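Local coordinates for Wnt inhibitor of Dorsal protein (Drosophila melanogaster, PDB 4KRR) that probably acts as a secreted Wnt-family ligand that binds frizzled seven-transmembrane receptors and so changes gene activity in the responding cell, at residues 54-59 with 192-197; 61-66 with 99-104; 123-128 with 162-167. One frame throughout, in Å; residues are numbered along the deposited sequence.

Overall arrangement
The three contacts lie in the N-terminal domain-linker fragment of this Wnt, whose core is helical, and two of them draw on helix 53-75. The first turns of that helix meet strand 195-196 in contact 1, which closes a loop of more than 130 residues and encloses the other two contacts. Further along the same helix, residues 61-66 pack against helix 97-107 in contact 2. That loop is complete before helix 113-127 and helix 158-170 meet in contact 3, so these two contacts follow in series. Helix 53-75 also packs on helix 158-170, and Leu101 touches Gly123, which makes contacts 2 and 3 neighbouring parts of one helical core.

Contact 1: residues 54-59 with 192-197; sequences EDVYVA and DSLVFM
Phe196 meets Val56 without using its ring: neither a face nor an edge of the phenyl group touches residues 54-59, and the contact is made at CB, 3.6 Å from Val56 CG2. The cause is the first torsion of Phe196 (chi1 66°), which sets CG between the backbone N and the carbonyl carbon, so that CB is presented to the helix while the ring leads away from it. The other aromatic group, Tyr57, also points its ring elsewhere, standing edge-to-face with Phe27.

Val56 is the hub. It lies in helix 53-75 with its CA 6.5 Å from that of Phe196. Its CG2 meets the backbone as well, 3.2 Å from Val195 O, a close approach of methyl to carbonyl oxygen, while CG1 leans toward Leu194, just before the strand. With CG1 anti to the backbone N (chi1 170°), that methyl lies 3.9 Å from Leu194 CB and 4.1 Å from Leu194 CD1; the two side chains run alongside each other, head to tail. Shortening Val56 to an alanine here removes both methyls and would probably open a gap against Leu194 CB, Val195 O and Phe196 CB and weaken the seat of residues 194-196 on the helix.

The partner strand, 195-196, is short and pairs in parallel with strand 173-174, through backbone bonds of Leu194 and Phe196 to Ile173. Asn118 of helix 113-127, whose side chain Val56 and Leu194 also touch, accepts a hydrogen bond at OD1 from Val195 N. No hydrogen bond or ion pair crosses between residues 54-59 and 192-197. The helix therefore holds the strand by shape and apolar burial, while strand 173-174 and Asn118 supply directional bonds.

Contact 2: residues 61-66 with 99-104; sequences ISMAAI and KALEQY
Leu101 and Tyr104, one turn apart on helix 97-107, pack against Met63 and Ile66 of helix 53-75 in a helix-helix contact of the Wnt N-terminal domain, built round a Met-aromatic pair. The short segments run at 121° to each other with their axes 11.1 Å apart at closest approach, a separation bridged by long side chains.

Leu101 comes first. Its CD2 lies 3.9 Å from Met63 CE, the two side chains lying nearly perpendicular, and its side chain also touches Val67, one turn beyond Met63 on helix 53-75.

Tyr104 follows and carries the largest share of the burial. A trans first torsion (chi1 -176°) swings its ring out toward helix 53-75, where Met63 and Ile66 receive it. The chain of Met63 is extended through to CE. Its CG lies over one face, 3.5 Å from Tyr104 CZ, and SD stands on the same side but displaced past the rim near CE1, 4.5 Å from the centroid and 40° off the normal. Ile66 meets the same ring differently, bringing CG2 to its edge, 4.1 Å from Tyr104 CD2. Phe108 adds a further aromatic neighbour, its plane tilted from that of Tyr104.

No hydrogen bond passes between residues 61-66 and 99-104. The Tyr104 hydroxyl is hydrogen-bonded to a glycerol probably taken up from the crystallisation liquor, and Met63 CB lies 3.4 Å from Tyr104 OH.

Contact 3: residues 123-128 with 162-167; sequences GALLQR and AQDLLQ
Leu125 and Asp164 mark the closest pass of the two backbones, their CA atoms 8.3 Å apart. Residues 123-127 form the last turn of helix 113-127, and Arg128 is the first residue to leave helical geometry; residues 162-167 lie within helix 158-170. At this spacing only side chains meet.

Leu125 supplies the projecting group. With CG anti to the backbone N (chi1 170°), its isopropyl fork reaches the opposite helix and its two methyls go to successive residues. CD2 lies 3.6 Å from Leu165 CD2, methyl to methyl, with the branch carbon Leu165 CG close behind at 3.8 Å. CD1 rests beside the stem of Asp164, 3.9 Å from its CB.

Between these helices the chain makes the antiparallel hairpin of strands 130-136 and 149-155, cross-linked by the disulfides Cys134-Cys151 and Cys136-Cys146. The contact thus joins the helix that leads into the hairpin to the helix that follows it.

Leu165 faces two ways: its CD2 serves Leu125, whereas its CD1 packs on Ile61 and Ala64 of helix 53-75. The carboxylate of Asp164 forms a salt bridge with Lys156 through OD2. Arg128 makes no ion pair with it, Arg128 NE standing 6.6 Å from Asp164 OD2; one face of the guanidinium is instead turned to Leu125 CA, which stands 3.6 Å from its plane, nearer the edge of the group than its middle.

Contact 1: residues 54-59 with 192-197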
loop_
_atom_site.group_PDB
_atom_site.type_symbol
_atom_site.label_atom_id
_atom_site.label_comp_id
_atom_site.label_asym_id
_atom_site.label_seq_id
_atom_site.Cartn_x
_atom_site.Cartn_y
_atom_site.Cartn_z
ATOM N N GLU A 54 14.366 -0.518 5.796
ATOM C CA GLU A 54 14.152 -0.154 4.399
ATOM C C GLU A 54 13.448 -1.259 3.613
ATOM O O GLU A 54 12.651 -0.969 2.719
ATOM C CB GLU A 54 15.463 0.255 3.718
ATOM C CG GLU A 54 16.035 1.574 4.229
ATOM C CD GLU A 54 16.610 1.446 5.623
ATOM O OE1 GLU A 54 17.352 0.470 5.860
ATOM O OE2 GLU A 54 16.309 2.301 6.484
ATOM N N ASP A 55 13.747 -2.516 3.940
ATOM C CA ASP A 55 13.053 -3.656 3.338
ATOM C C ASP A 55 11.565 -3.553 3.638
ATOM O O ASP A 55 10.718 -3.777 2.771
ATOM C CB ASP A 55 13.576 -4.980 3.907
ATOM C CG ASP A 55 15.002 -5.277 3.492
ATOM O OD1 ASP A 55 15.331 -5.106 2.299
ATOM O OD2 ASP A 55 15.794 -5.689 4.368
ATOM N N VAL A 56 11.264 -3.212 4.886
ATOM C CA VAL A 56 9.896 -3.063 5.356
ATOM C C VAL A 56 9.150 -1.950 4.619
ATOM O O VAL A 56 8.005 -2.137 4.206
ATOM C CB VAL A 56 9.874 -2.807 6.875
ATOM C CG1 VAL A 56 8.486 -2.396 7.342
ATOM C CG2 VAL A 56 10.352 -4.049 7.612
ATOM N N TYR A 57 9.795 -0.802 4.444
ATOM C CA TYR A 57 9.155 0.307 3.741
ATOM C C TYR A 57 8.835 -0.047 2.292
ATOM O O TYR A 57 7.722 0.183 1.822
ATOM C CB TYR A 57 10.009 1.578 3.776
ATOM C CG TYR A 57 9.471 2.648 2.851
ATOM C CD1 TYR A 57 8.430 3.479 3.250
ATOM C CD2 TYR A 57 9.981 2.808 1.567
ATOM C CE1 TYR A 57 7.923 4.448 2.403
ATOM C CE2 TYR A 57 9.477 3.768 0.713
ATOM C CZ TYR A 57 8.450 4.586 1.137
ATOM O OH TYR A 57 7.955 5.543 0.285
ATOM N N VAL A 58 9.823 -0.593 1.589
ATOM C CA VAL A 58 9.675 -0.916 0.174
ATOM C C VAL A 58 8.529 -1.893 -0.070
ATOM O O VAL A 58 7.711 -1.690 -0.968
ATOM C CB VAL A 58 10.985 -1.468 -0.421
ATOM C CG1 VAL A 58 10.765 -1.953 -1.844
ATOM C CG2 VAL A 58 12.066 -0.398 -0.384
ATOM N N ALA A 59 8.468 -2.942 0.744
ATOM C CA ALA A 59 7.390 -3.918 0.648
ATOM C C ALA A 59 6.043 -3.281 0.985
ATOM O O ALA A 59 5.032 -3.577 0.345
ATOM C CB ALA A 59 7.664 -5.105 1.567
ATOM N N ASP A 192 -0.937 -0.529 13.910
ATOM C CA ASP A 192 -0.518 0.709 13.260
ATOM C C ASP A 192 0.992 0.895 13.370
ATOM O O ASP A 192 1.516 1.980 13.114
ATOM C CB ASP A 192 -1.256 1.915 13.849
ATOM C CG ASP A 192 -0.945 2.133 15.316
ATOM O OD1 ASP A 192 -0.522 1.170 15.986
ATOM O OD2 ASP A 192 -1.127 3.270 15.800
ATOM N N SER A 193 1.685 -0.173 13.755
ATOM C CA SER A 193 3.142 -0.151 13.851
ATOM C C SER A 193 3.774 -1.189 12.931
ATOM O O SER A 193 3.470 -2.378 13.019
ATOM C CB SER A 193 3.595 -0.395 15.293
ATOM O OG SER A 193 3.164 0.644 16.154
ATOM N N LEU A 194 4.652 -0.732 12.045
ATOM C CA LEU A 194 5.450 -1.635 11.229
ATOM C C LEU A 194 6.576 -2.199 12.081
ATOM O O LEU A 194 7.029 -1.555 13.029
ATOM C CB LEU A 194 6.034 -0.897 10.023
ATOM C CG LEU A 194 5.055 -0.377 8.969
ATOM C CD1 LEU A 194 5.767 0.568 8.007
ATOM C CD2 LEU A 194 4.424 -1.536 8.214
ATOM N N VAL A 195 7.029 -3.403 11.750
ATOM C CA VAL A 195 8.128 -4.016 12.482
ATOM C C VAL A 195 9.251 -4.443 11.547
ATOM O O VAL A 195 9.012 -4.790 10.392
ATOM C CB VAL A 195 7.659 -5.235 13.316
ATOM C CG1 VAL A 195 6.664 -4.801 14.384
ATOM C CG2 VAL A 195 7.059 -6.309 12.417
ATOM N N PHE A 196 10.479 -4.394 12.052
ATOM C CA PHE A 196 11.631 -4.917 11.331
ATOM C C PHE A 196 12.536 -5.649 12.311
ATOM O O PHE A 196 12.331 -5.574 13.524
ATOM C CB PHE A 196 12.392 -3.806 10.593
ATOM C CG PHE A 196 13.047 -2.800 11.499
ATOM C CD1 PHE A 196 12.309 -1.773 12.065
ATOM C CD2 PHE A 196 14.406 -2.866 11.758
ATOM C CE1 PHE A 196 12.912 -0.844 12.891
ATOM C CE2 PHE A 196 15.015 -1.937 12.581
ATOM C CZ PHE A 196 14.268 -0.926 13.146
ATOM N N MET A 197 13.532 -6.356 11.787
ATOM C CA MET A 197 14.362 -7.219 12.620
ATOM C C MET A 197 15.846 -6.872 12.544
ATOM O O MET A 197 16.543 -6.867 13.559
ATOM C CB MET A 197 14.136 -8.684 12.239
ATOM C CG MET A 197 12.701 -9.154 12.461
ATOM S SD MET A 197 12.283 -10.691 11.619
ATOM C CE MET A 197 13.522 -11.801 12.287
#

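Contact 2: residues 61-66 with 99-104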
loop_
_atom_site.group_PDB
_atom_site.type_symbol
_atom_site.label_atom_id
_atom_site.label_comp_id
_atom_site.label_asym_id
_atom_site.label_seq_id
_atom_site.Cartn_x
_atom_site.Cartn_y
_atom_site.Cartn_z
ATOM N N ILE A 61 5.166 0.086 0.819
ATOM C CA ILE A 61 4.750 1.060 -0.188
ATOM C C ILE A 61 4.357 0.367 -1.496
ATOM O O ILE A 61 3.487 0.845 -2.224
ATOM C CB ILE A 61 5.831 2.153 -0.439
ATOM C CG1 ILE A 61 5.255 3.320 -1.249
ATOM C CG2 ILE A 61 7.057 1.577 -1.132
ATOM C CD1 ILE A 61 4.396 4.279 -0.438
ATOM N N SER A 62 4.983 -0.773 -1.779
ATOM C CA SER A 62 4.683 -1.524 -2.993
ATOM C C SER A 62 3.329 -2.219 -2.886
ATOM O O SER A 62 2.516 -2.147 -3.806
ATOM C CB SER A 62 5.788 -2.539 -3.292
ATOM O OG SER A 62 7.036 -1.888 -3.448
ATOM N N MET A 63 3.096 -2.890 -1.761
ATOM C CA MET A 63 1.804 -3.507 -1.491
ATOM C C MET A 63 0.681 -2.478 -1.514
ATOM O O MET A 63 -0.373 -2.711 -2.103
ATOM C CB MET A 63 1.813 -4.202 -0.131
ATOM C CG MET A 63 0.434 -4.654 0.317
ATOM S SD MET A 63 0.441 -5.463 1.920
ATOM C CE MET A 63 -1.316 -5.695 2.181
ATOM N N ALA A 64 0.916 -1.341 -0.866
ATOM C CA ALA A 64 -0.085 -0.284 -0.781
ATOM C C ALA A 64 -0.445 0.267 -2.158
ATOM O O ALA A 64 -1.611 0.539 -2.441
ATOM C CB ALA A 64 0.400 0.834 0.133
ATOM N N ALA A 65 0.563 0.425 -3.010
ATOM C CA ALA A 65 0.352 0.978 -4.344
ATOM C C ALA A 65 -0.397 0.002 -5.240
ATOM O O ALA A 65 -1.202 0.407 -6.077
ATOM C CB ALA A 65 1.678 1.364 -4.973
ATOM N N ILE A 66 -0.126 -1.285 -5.061
ATOM C CA ILE A 66 -0.793 -2.320 -5.839
ATOM C C ILE A 66 -2.266 -2.418 -5.452
ATOM O O ILE A 66 -3.138 -2.511 -6.317
ATOM C CB ILE A 66 -0.096 -3.689 -5.665
ATOM C CG1 ILE A 66 1.299 -3.651 -6.294
ATOM C CG2 ILE A 66 -0.921 -4.801 -6.295
ATOM C CD1 ILE A 66 2.081 -4.937 -6.129
ATOM N N LYS A 99 -12.099 -5.578 -0.313
ATOM C CA LYS A 99 -12.218 -6.561 -1.385
ATOM C C LYS A 99 -10.877 -6.742 -2.089
ATOM O O LYS A 99 -10.468 -7.866 -2.390
ATOM C CB LYS A 99 -13.279 -6.129 -2.400
ATOM C CG LYS A 99 -14.689 -6.031 -1.842
ATOM C CD LYS A 99 -15.218 -7.392 -1.428
ATOM C CE LYS A 99 -16.695 -7.321 -1.077
ATOM N NZ LYS A 99 -17.513 -6.855 -2.232
ATOM N N ALA A 100 -10.197 -5.626 -2.341
ATOM C CA ALA A 100 -8.907 -5.639 -3.020
ATOM C C ALA A 100 -7.830 -6.287 -2.157
ATOM O O ALA A 100 -6.973 -7.011 -2.662
ATOM C CB ALA A 100 -8.501 -4.228 -3.407
ATOM N N LEU A 101 -7.879 -6.022 -0.856
ATOM C CA LEU A 101 -6.947 -6.633 0.088
ATOM C C LEU A 101 -7.078 -8.158 0.127
ATOM O O LEU A 101 -6.118 -8.865 0.433
ATOM C CB LEU A 101 -7.158 -6.060 1.489
ATOM C CG LEU A 101 -6.569 -4.671 1.724
ATOM C CD1 LEU A 101 -7.071 -4.099 3.036
ATOM C CD2 LEU A 101 -5.048 -4.742 1.710
ATOM N N GLU A 102 -8.270 -8.659 -0.179
ATOM C CA GLU A 102 -8.511 -10.098 -0.174
ATOM C C GLU A 102 -7.952 -10.755 -1.437
ATOM O O GLU A 102 -7.364 -11.839 -1.376
ATOM C CB GLU A 102 -10.003 -10.400 -0.017
ATOM C CG GLU A 102 -10.580 -10.010 1.347
ATOM C CD GLU A 102 -12.095 -10.093 1.393
ATOM O OE1 GLU A 102 -12.714 -10.225 0.316
ATOM O OE2 GLU A 102 -12.659 -10.023 2.507
ATOM N N GLN A 103 -8.133 -10.101 -2.581
ATOM C CA GLN A 103 -7.544 -10.582 -3.828
ATOM C C GLN A 103 -6.020 -10.520 -3.761
ATOM O O GLN A 103 -5.325 -11.326 -4.382
ATOM C CB GLN A 103 -8.059 -9.781 -5.027
ATOM C CG GLN A 103 -9.571 -9.832 -5.203
ATOM C CD GLN A 103 -10.002 -9.712 -6.652
ATOM O OE1 GLN A 103 -9.264 -10.088 -7.565
ATOM N NE2 GLN A 103 -11.204 -9.190 -6.871
ATOM N N TYR A 104 -5.506 -9.560 -2.998
ATOM C CA TYR A 104 -4.069 -9.436 -2.801
ATOM C C TYR A 104 -3.546 -10.600 -1.968
ATOM O O TYR A 104 -2.526 -11.201 -2.302
ATOM C CB TYR A 104 -3.722 -8.104 -2.128
ATOM C CG TYR A 104 -2.231 -7.866 -1.983
ATOM C CD1 TYR A 104 -1.534 -8.346 -0.879
ATOM C CD2 TYR A 104 -1.521 -7.165 -2.951
ATOM C CE1 TYR A 104 -0.174 -8.138 -0.745
ATOM C CE2 TYR A 104 -0.157 -6.949 -2.822
ATOM C CZ TYR A 104 0.509 -7.440 -1.717
ATOM O OH TYR A 104 1.862 -7.234 -1.579
#

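Contact 3: residues 123-128 with 162-167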
loop_
_atom_site.group_PDB
_atom_site.type_symbol
_atom_site.label_atom_id
_atom_site.label_comp_id
_atom_site.label_asym_id
_atom_site.label_seq_id
_atom_site.Cartn_x
_atom_site.Cartn_y
_atom_site.Cartn_z
ATOM N N GLY A 123 -2.700 -3.240 5.382
ATOM C CA GLY A 123 -4.103 -3.518 5.138
ATOM C C GLY A 123 -5.022 -2.611 5.936
ATOM O O GLY A 123 -5.960 -2.031 5.392
ATOM N N ALA A 124 -4.740 -2.488 7.230
ATOM C CA ALA A 124 -5.535 -1.654 8.127
ATOM C C ALA A 124 -5.454 -0.175 7.755
ATOM O O ALA A 124 -6.432 0.560 7.882
ATOM C CB ALA A 124 -5.093 -1.862 9.566
ATOM N N LEU A 125 -4.280 0.252 7.302
ATOM C CA LEU A 125 -4.070 1.636 6.898
ATOM C C LEU A 125 -4.954 1.997 5.713
ATOM O O LEU A 125 -5.631 3.022 5.721
ATOM C CB LEU A 125 -2.606 1.872 6.534
ATOM C CG LEU A 125 -2.332 3.221 5.865
ATOM C CD1 LEU A 125 -2.440 4.373 6.863
ATOM C CD2 LEU A 125 -0.978 3.209 5.178
ATOM N N LEU A 126 -4.943 1.143 4.696
ATOM C CA LEU A 126 -5.751 1.355 3.500
ATOM C C LEU A 126 -7.242 1.343 3.814
ATOM O O LEU A 126 -8.033 1.973 3.114
ATOM C CB LEU A 126 -5.427 0.295 2.448
ATOM C CG LEU A 126 -3.994 0.347 1.918
ATOM C CD1 LEU A 126 -3.686 -0.880 1.083
ATOM C CD2 LEU A 126 -3.774 1.616 1.111
ATOM N N GLN A 127 -7.621 0.627 4.867
ATOM C CA GLN A 127 -9.016 0.569 5.281
ATOM C C GLN A 127 -9.448 1.864 5.956
ATOM O O GLN A 127 -10.619 2.236 5.907
ATOM C CB GLN A 127 -9.261 -0.627 6.202
ATOM C CG GLN A 127 -9.281 -1.962 5.476
ATOM C CD GLN A 127 -9.455 -3.136 6.416
ATOM O OE1 GLN A 127 -8.888 -3.162 7.508
ATOM N NE2 GLN A 127 -10.249 -4.115 5.999
ATOM N N ARG A 128 -8.502 2.554 6.584
ATOM C CA ARG A 128 -8.801 3.834 7.215
ATOM C C ARG A 128 -8.280 5.000 6.377
ATOM O O ARG A 128 -8.139 6.118 6.872
ATOM C CB ARG A 128 -8.236 3.890 8.637
ATOM C CG ARG A 128 -6.724 3.843 8.713
ATOM C CD ARG A 128 -6.242 4.050 10.138
ATOM N NE ARG A 128 -4.785 4.099 10.212
ATOM C CZ ARG A 128 -4.010 3.036 10.393
ATOM N NH1 ARG A 128 -4.552 1.832 10.523
ATOM N NH2 ARG A 128 -2.693 3.174 10.446
ATOM N N ALA A 162 1.245 7.484 1.109
ATOM C CA ALA A 162 2.700 7.350 1.109
ATOM C C ALA A 162 3.337 8.085 2.287
ATOM O O ALA A 162 4.312 7.609 2.871
ATOM C CB ALA A 162 3.276 7.858 -0.206
ATOM N N GLN A 163 2.784 9.243 2.633
ATOM C CA GLN A 163 3.277 10.006 3.775
ATOM C C GLN A 163 3.010 9.264 5.082
ATOM O O GLN A 163 3.843 9.274 5.990
ATOM C CB GLN A 163 2.654 11.404 3.814
ATOM C CG GLN A 163 3.078 12.237 5.020
ATOM C CD GLN A 163 4.588 12.299 5.190
ATOM O OE1 GLN A 163 5.324 12.556 4.237
ATOM N NE2 GLN A 163 5.056 12.054 6.410
ATOM N N ASP A 164 1.851 8.619 5.171
ATOM C CA ASP A 164 1.516 7.813 6.342
ATOM C C ASP A 164 2.507 6.667 6.509
ATOM O O ASP A 164 2.955 6.379 7.617
ATOM C CB ASP A 164 0.092 7.258 6.235
ATOM C CG ASP A 164 -0.968 8.341 6.319
ATOM O OD1 ASP A 164 -0.705 9.384 6.953
ATOM O OD2 ASP A 164 -2.065 8.147 5.753
ATOM N N LEU A 165 2.848 6.020 5.400
ATOM C CA LEU A 165 3.789 4.904 5.439
ATOM C C LEU A 165 5.195 5.378 5.795
ATOM O O LEU A 165 5.937 4.675 6.482
ATOM C CB LEU A 165 3.790 4.147 4.111
ATOM C CG LEU A 165 2.566 3.267 3.848
ATOM C CD1 LEU A 165 2.612 2.695 2.442
ATOM C CD2 LEU A 165 2.479 2.149 4.877
ATOM N N LEU A 166 5.555 6.571 5.327
ATOM C CA LEU A 166 6.832 7.179 5.686
ATOM C C LEU A 166 6.893 7.411 7.193
ATOM O O LEU A 166 7.921 7.175 7.828
ATOM C CB LEU A 166 7.044 8.500 4.940
ATOM C CG LEU A 166 8.389 9.185 5.206
ATOM C CD1 LEU A 166 9.533 8.250 4.835
ATOM C CD2 LEU A 166 8.509 10.507 4.456
ATOM N N GLN A 167 5.780 7.869 7.757
ATOM C CA GLN A 167 5.676 8.085 9.195
ATOM C C GLN A 167 5.807 6.761 9.946
ATOM O O GLN A 167 6.545 6.661 10.927
ATOM C CB GLN A 167 4.348 8.761 9.542
ATOM C CG GLN A 167 4.207 9.152 11.006
ATOM C CD GLN A 167 5.203 10.217 11.424
ATOM O OE1 GLN A 167 5.346 11.246 10.762
ATOM N NE2 GLN A 167 5.902 9.974 12.528
#